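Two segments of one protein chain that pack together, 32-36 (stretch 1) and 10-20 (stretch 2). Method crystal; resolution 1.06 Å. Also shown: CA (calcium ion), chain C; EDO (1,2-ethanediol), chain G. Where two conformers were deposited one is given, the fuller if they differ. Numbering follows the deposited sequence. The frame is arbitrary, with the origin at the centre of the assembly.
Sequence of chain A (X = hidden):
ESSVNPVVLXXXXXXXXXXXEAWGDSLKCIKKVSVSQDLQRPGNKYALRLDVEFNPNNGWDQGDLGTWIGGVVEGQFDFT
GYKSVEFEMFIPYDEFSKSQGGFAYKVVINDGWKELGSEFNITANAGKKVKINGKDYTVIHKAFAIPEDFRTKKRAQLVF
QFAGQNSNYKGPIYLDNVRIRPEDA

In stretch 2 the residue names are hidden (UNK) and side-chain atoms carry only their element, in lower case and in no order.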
# COMPACT_ATOMS: atom_id res chain seq x y z
N LYS A 32 -3.70 -12.98 -2.80
CA LYS A 32 -4.60 -13.01 -1.66
C LYS A 32 -4.41 -11.75 -0.87
O LYS A 32 -3.30 -11.24 -0.74
CB LYS A 32 -4.36 -14.22 -0.76
CG LYS A 32 -5.40 -14.44 0.34
CD LYS A 32 -5.08 -15.65 1.16
CE LYS A 32 -5.96 -15.65 2.38
NZ LYS A 32 -7.39 -15.82 1.98
N VAL A 33 -5.53 -11.22 -0.40
CA VAL A 33 -5.60 -10.05 0.45
C VAL A 33 -6.29 -10.51 1.74
O VAL A 33 -7.37 -11.11 1.70
CB VAL A 33 -6.40 -8.95 -0.19
CG1 VAL A 33 -6.48 -7.74 0.71
CG2 VAL A 33 -5.83 -8.51 -1.51
N SER A 34 -5.65 -10.28 2.88
CA SER A 34 -6.22 -10.70 4.16
C SER A 34 -5.76 -9.77 5.27
O SER A 34 -4.80 -9.05 5.11
CB SER A 34 -5.85 -12.16 4.46
OG SER A 34 -4.45 -12.28 4.69
N VAL A 35 -6.44 -9.86 6.41
CA VAL A 35 -6.01 -9.15 7.61
C VAL A 35 -5.18 -10.15 8.40
O VAL A 35 -5.55 -11.30 8.53
CB VAL A 35 -7.20 -8.49 8.34
CG1 VAL A 35 -8.24 -9.50 8.81
CG2 VAL A 35 -6.71 -7.57 9.44
N SER A 36 -4.08 -9.68 8.94
CA SER A 36 -3.12 -10.52 9.62
C SER A 36 -2.69 -9.95 10.96
O SER A 36 -2.53 -8.75 11.10
CB SER A 36 -1.90 -10.67 8.69
OG SER A 36 -0.84 -11.43 9.24
N UNK A 10 -5.95 1.65 9.56
CA UNK A 10 -4.98 0.99 10.42
C UNK A 10 -5.27 -0.50 10.65
O UNK A 10 -4.51 -1.17 11.34
o UNK A 10 -6.00 2.51 13.62
c UNK A 10 -4.79 1.70 11.76
o UNK A 10 -7.08 1.20 12.23
c UNK A 10 -6.04 1.80 12.58
N UNK A 11 -6.39 -0.97 10.12
CA UNK A 11 -6.84 -2.35 10.19
C UNK A 11 -7.15 -2.78 11.62
O UNK A 11 -7.34 -3.97 11.87
c UNK A 11 -5.86 -3.29 9.47
c UNK A 11 -5.16 -1.60 5.60
c UNK A 11 -4.41 -2.04 7.83
c UNK A 11 -6.51 -2.92 7.08
c UNK A 11 -6.32 -2.35 5.85
c UNK A 11 -4.22 -1.44 6.57
c UNK A 11 -5.56 -2.78 8.09
N UNK A 12 -7.26 -1.84 12.56
CA UNK A 12 -7.33 -2.21 13.96
C UNK A 12 -8.70 -2.75 14.36
O UNK A 12 -8.83 -3.33 15.43
c UNK A 12 -5.33 -0.85 14.75
c UNK A 12 -6.83 -1.08 14.86
o UNK A 12 -4.55 -2.66 16.17
o UNK A 12 -3.86 -2.57 14.06
c UNK A 12 -4.53 -2.11 15.01
N UNK A 13 -9.70 -2.62 13.50
CA UNK A 13 -10.97 -3.33 13.64
C UNK A 13 -10.96 -4.81 13.24
O UNK A 13 -11.98 -5.50 13.27
o UNK A 13 -11.11 -3.14 10.86
o UNK A 13 -12.95 -1.97 10.83
c UNK A 13 -12.12 -2.58 12.98
c UNK A 13 -12.05 -2.56 11.46
N UNK A 14 -9.79 -5.30 12.85
CA UNK A 14 -9.62 -6.68 12.44
C UNK A 14 -10.24 -7.00 11.10
O UNK A 14 -10.55 -8.16 10.83
N UNK A 15 -10.39 -6.02 10.24
CA UNK A 15 -10.93 -6.20 8.91
C UNK A 15 -9.96 -5.63 7.89
O UNK A 15 -9.10 -4.82 8.23
c UNK A 15 -13.28 -5.74 9.84
o UNK A 15 -12.13 -4.12 8.47
c UNK A 15 -12.28 -5.52 8.71
N UNK A 16 -10.19 -5.98 6.63
CA UNK A 16 -9.44 -5.41 5.52
C UNK A 16 -9.86 -4.01 5.13
O UNK A 16 -9.28 -3.45 4.20
c UNK A 16 -9.44 -6.31 4.27
c UNK A 16 -8.79 -7.65 4.55
c UNK A 16 -10.82 -6.47 3.67
N UNK A 17 -10.88 -3.43 5.78
CA UNK A 17 -11.23 -2.04 5.53
C UNK A 17 -11.44 -1.74 4.03
O UNK A 17 -10.95 -0.75 3.48
se UNK A 17 -9.17 0.21 8.44
c UNK A 17 -10.18 -1.21 7.64
c UNK A 17 -9.94 0.13 10.27
c UNK A 17 -10.25 -1.05 6.15
N UNK A 18 -12.16 -2.67 3.42
CA UNK A 18 -12.55 -2.54 2.03
C UNK A 18 -11.45 -2.70 1.01
O UNK A 18 -11.72 -2.67 -0.17
c UNK A 18 -13.36 -1.24 1.77
o UNK A 18 -14.52 -1.24 2.60
N UNK A 19 -10.25 -2.99 1.43
CA UNK A 19 -9.19 -3.26 0.46
C UNK A 19 -9.43 -4.54 -0.28
O UNK A 19 -9.76 -5.57 0.31
c UNK A 19 -5.71 -0.20 0.86
c UNK A 19 -7.52 -1.24 2.58
c UNK A 19 -6.93 0.00 2.79
c UNK A 19 -6.32 -1.38 0.57
c UNK A 19 -6.02 0.48 1.98
c UNK A 19 -7.23 -1.94 1.42
c UNK A 19 -7.81 -3.28 1.10
N UNK A 20 -9.22 -4.54 -1.57
CA UNK A 20 -9.38 -5.71 -2.42
C UNK A 20 -9.07 -5.26 -3.84
O UNK A 20 -8.32 -4.32 -4.07
CA CA C . -2.47 -1.86 12.29
C1 EDO G . -11.62 -2.07 -3.59
O1 EDO G . -11.59 -1.00 -4.52
C2 EDO G . -12.88 -2.19 -2.76
O2 EDO G . -13.09 -1.17 -1.80
O HOH W 1 -2.08 0.24 13.18

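Position 10 has two side-chain carbons, the second carrying two oxygens: a short carboxylate, out of reach of stretch 1. This is Asp10; its backbone O binds the calcium ion (Asp10 O to CA, 2.4 Å).

At position 11 one carbon leads to a ring of six carbons, with no hydroxyl. The CA-to-CB bond points toward stretch 1, and CB lies 4.4 Å from Val35 CG2. This is Phe11.

Position 12 carries three carbons, the third bearing two oxygens, one carbon more than at position 10. This is Glu12. Its OE2 lies 2.4 Å from CA of the calcium ion, and Glu12 N donates to Asp10 OD1 at 3.1 Å.

Position 13 repeats the pattern of two carbons and two oxygens and makes no contact with stretch 1; it is Asp13.

Position 14 has no side-chain atoms, and its O sits 3.3 Å from Val35 CG1; hence Gly14. Its phi of 71° by itself favours glycine. It closes a type I turn begun at Phe11, with Gly14 N donating to Phe11 O at 3.0 Å.

At position 15 a single carbon bears one oxygen and one carbon. The CA-to-CB bond points away from stretch 1, and the backbone O lies 3.8 Å from Val35 CG2. The branching is that of Thr15, whose OG1 donates to Asp13 OD1 at 2.8 Å.

Position 16 shows one carbon carrying two more; one of these tips lies 3.7 Å from Val35 N and 3.8 Å from Ser34 C. This is Val16, and the tip is CG1.

Position 17 is an unbranched chain of two carbons, selenium and a terminal carbon: selenomethionine, Met17. It does not reach stretch 1.

Position 18 has one carbon and one oxygen, which makes it Ser18, likewise out of reach.

Position 19 again has one carbon followed by a six-carbon ring. The CA-to-CB bond points toward stretch 1 but the end of the side chain leads away, and the backbone O meets Val33 CG1 at 4.0 Å. This is Phe19; Phe19 N donates to Val16 O at 3.0 Å, within a type I' turn.

Position 20 has no side chain and is Gly20, although the site has room for a CB.

No hydrogen bond joins the stretches. The CA-to-CB bonds of Val33 and Val35 point toward stretch 2 and that of Ser34 away, as expected of alternating strand residues. Val16 CG1 bridges the two valines, 4.5 Å from Val33 CG1 and 4.2 Å from Val35 CB. The contact buries 272 Å², both sides summed, combining apolar side-chain contacts with valine methyls against backbone oxygens.

Stretch 2 (10-20) DFEDGTVMSFG
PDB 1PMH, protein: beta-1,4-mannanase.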